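Local atomic coordinates of wsv230 (Shrimp white spot syndrome virus, PDB entry 2GJ2), a protein that adopts a ferredoxin fold with specific metal-binding sites, here holding cadmium, and is a nonstructural viral protein whose precise role remains uncertain. Residues 56-59 with 64-67. Sequence-based numbering, arbitrary orientation.
Sequences FVLN and ELRL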
ATOM      1  N   PHE A  56      -4.469  10.894  -7.867  1.00 51.24           N
ATOM      2  CA  PHE A  56      -4.186  10.268  -9.153  1.00 52.35           C
ATOM      3  C   PHE A  56      -5.012  10.985 -10.220  1.00 53.43           C
ATOM      4  O   PHE A  56      -6.239  11.056 -10.106  1.00 53.07           O
ATOM      5  CB  PHE A  56      -4.567   8.798  -9.133  1.00 48.71           C
ATOM      6  CG  PHE A  56      -4.356   8.117 -10.441  1.00 48.37           C
ATOM      7  CD1 PHE A  56      -3.079   7.716 -10.827  1.00 47.13           C
ATOM      8  CD2 PHE A  56      -5.433   7.918 -11.320  1.00 47.53           C
ATOM      9  CE1 PHE A  56      -2.866   7.123 -12.074  1.00 47.57           C
ATOM     10  CE2 PHE A  56      -5.239   7.326 -12.571  1.00 46.66           C
ATOM     11  CZ  PHE A  56      -3.951   6.928 -12.955  1.00 46.40           C
ATOM     12  N   VAL A  57      -4.337  11.507 -11.251  1.00 58.71           N
ATOM     13  CA  VAL A  57      -4.999  12.262 -12.325  1.00 59.83           C
ATOM     14  C   VAL A  57      -4.663  11.840 -13.752  1.00 59.93           C
ATOM     15  O   VAL A  57      -3.497  11.809 -14.138  1.00 59.68           O
ATOM     16  CB  VAL A  57      -4.665  13.775 -12.244  1.00 59.57           C
ATOM     17  CG1 VAL A  57      -5.285  14.396 -11.025  1.00 59.91           C
ATOM     18  CG2 VAL A  57      -3.168  13.961 -12.202  1.00 60.48           C
ATOM     19  N   LEU A  58      -5.709  11.545 -14.526  1.00 56.66           N
ATOM     20  CA  LEU A  58      -5.604  11.164 -15.940  1.00 55.99           C
ATOM     21  C   LEU A  58      -6.356  12.269 -16.676  1.00 56.71           C
ATOM     22  O   LEU A  58      -7.591  12.339 -16.620  1.00 55.51           O
ATOM     23  CB  LEU A  58      -6.302   9.825 -16.210  1.00 46.68           C
ATOM     24  CG  LEU A  58      -5.676   8.516 -15.728  1.00 45.05           C
ATOM     25  CD1 LEU A  58      -6.714   7.409 -15.806  1.00 43.99           C
ATOM     26  CD2 LEU A  58      -4.465   8.166 -16.570  1.00 44.70           C
ATOM     27  N   ASN A  59      -5.617  13.142 -17.350  1.00 68.39           N
ATOM     28  CA  ASN A  59      -6.247  14.241 -18.060  1.00 69.59           C
ATOM     29  C   ASN A  59      -7.226  13.752 -19.128  1.00 69.13           C
ATOM     30  O   ASN A  59      -8.247  14.392 -19.380  1.00 69.67           O
ATOM     31  CB  ASN A  59      -5.181  15.150 -18.682  1.00 80.66           C
ATOM     32  CG  ASN A  59      -4.371  15.909 -17.633  1.00 82.71           C
ATOM     33  OD1 ASN A  59      -3.274  15.491 -17.249  1.00 83.62           O
ATOM     34  ND2 ASN A  59      -4.921  17.024 -17.155  1.00 82.76           N
ATOM     35  N   GLU A  64      -7.699   7.528 -21.600  1.00 55.24           N
ATOM     36  CA  GLU A  64      -6.259   7.716 -21.648  1.00 54.28           C
ATOM     37  C   GLU A  64      -5.545   6.494 -21.075  1.00 52.62           C
ATOM     38  O   GLU A  64      -4.511   6.085 -21.589  1.00 51.98           O
ATOM     39  CB  GLU A  64      -5.862   8.967 -20.854  1.00 65.45           C
ATOM     40  CG  GLU A  64      -4.385   9.342 -20.972  1.00 67.57           C
ATOM     41  CD  GLU A  64      -4.060  10.674 -20.308  1.00 68.18           C
ATOM     42  OE1 GLU A  64      -5.008  11.383 -19.905  1.00 69.34           O
ATOM     43  OE2 GLU A  64      -2.859  11.018 -20.197  1.00 69.22           O
ATOM     44  N   LEU A  65      -6.103   5.907 -20.016  1.00 45.89           N
ATOM     45  CA  LEU A  65      -5.488   4.747 -19.380  1.00 42.80           C
ATOM     46  C   LEU A  65      -5.707   3.492 -20.200  1.00 41.48           C
ATOM     47  O   LEU A  65      -4.875   2.590 -20.179  1.00 39.65           O
ATOM     48  CB  LEU A  65      -6.029   4.571 -17.960  1.00 50.38           C
ATOM     49  CG  LEU A  65      -5.296   3.608 -17.026  1.00 51.35           C
ATOM     50  CD1 LEU A  65      -3.792   3.870 -17.056  1.00 49.80           C
ATOM     51  CD2 LEU A  65      -5.858   3.778 -15.608  1.00 51.37           C
ATOM     52  N   ARG A  66      -6.822   3.422 -20.927  1.00 42.68           N
ATOM     53  CA  ARG A  66      -7.073   2.272 -21.806  1.00 41.47           C
ATOM     54  C   ARG A  66      -6.037   2.269 -22.966  1.00 39.74           C
ATOM     55  O   ARG A  66      -5.567   1.206 -23.412  1.00 38.32           O
ATOM     56  CB  ARG A  66      -8.480   2.348 -22.399  1.00 48.17           C
ATOM     57  CG  ARG A  66      -9.589   1.956 -21.469  1.00 48.86           C
ATOM     58  CD  ARG A  66     -10.898   2.548 -21.935  1.00 49.73           C
ATOM     59  NE  ARG A  66     -12.005   2.054 -21.123  1.00 52.44           N
ATOM     60  CZ  ARG A  66     -13.145   2.703 -20.900  1.00 51.77           C
ATOM     61  NH1 ARG A  66     -13.365   3.897 -21.428  1.00 51.31           N
ATOM     62  NH2 ARG A  66     -14.061   2.159 -20.120  1.00 52.99           N
ATOM     63  N   LEU A  67      -5.688   3.452 -23.459  1.00 43.12           N
ATOM     64  CA  LEU A  67      -4.715   3.514 -24.531  1.00 45.07           C
ATOM     65  C   LEU A  67      -3.396   3.075 -23.933  1.00 45.39           C
ATOM     66  O   LEU A  67      -2.839   2.053 -24.338  1.00 45.14           O
ATOM     67  CB  LEU A  67      -4.585   4.932 -25.101  1.00 47.67           C
ATOM     68  CG  LEU A  67      -5.862   5.518 -25.731  1.00 49.01           C
ATOM     69  CD1 LEU A  67      -5.705   7.019 -25.927  1.00 48.13           C
ATOM     70  CD2 LEU A  67      -6.171   4.804 -27.038  1.00 49.07           C
TER
HETATM   71  O   HOH W   1      -2.979  12.727 -17.339  1.00 63.18           O
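Glu-64 reaches from helix 62-69 to the end of strand 56-58, where its carboxylate lies against the backbone between Leu-58 and Asn-59. With CG anti to the backbone N (chi1 -174°) and the chain extended beyond it (chi2 173°), the carboxylate is carried well away from the helix backbone. OE1 of Glu-64 comes 3.2 Å from Asn-59 N, but the angle is too poor for a hydrogen bond; that N-H is spent on a water, with Asn-59 N to the water oxygen at 2.7 Å. The water oxygen also lies 2.8 Å from Asn-59 OD1. From Glu-64 OE2 to the water oxygen is 3.3 Å, a weak bond at most, since the water has more acceptors in reach than protons to give. No direct hydrogen bond crosses between the segments; the polar link runs through the water and is weak at Glu-64.

Next along the helix, Leu-65 supplies the apolar half of the contact. Its CB meets Leu-58 CD1 at 3.6 Å, and its CD2 approaches the same methyl at 3.7 Å, the two side chains crossing at about a right angle. Both leucines are buried, whereas Asn-59 is exposed: the polar bridge borders a hydrophobic patch.

Strand 56-58 pairs antiparallel with strand 7-9, through backbone hydrogen bonds of Phe-56 with Thr-9 and Leu-58 with Phe-7. This small pair is separate from the four-stranded antiparallel sheet, whose strand 13-16 brings Phe-13 to the ring of Phe-56. Met-27 touches Leu-65 and Phe-56, so helix 23-27 packs against both segments.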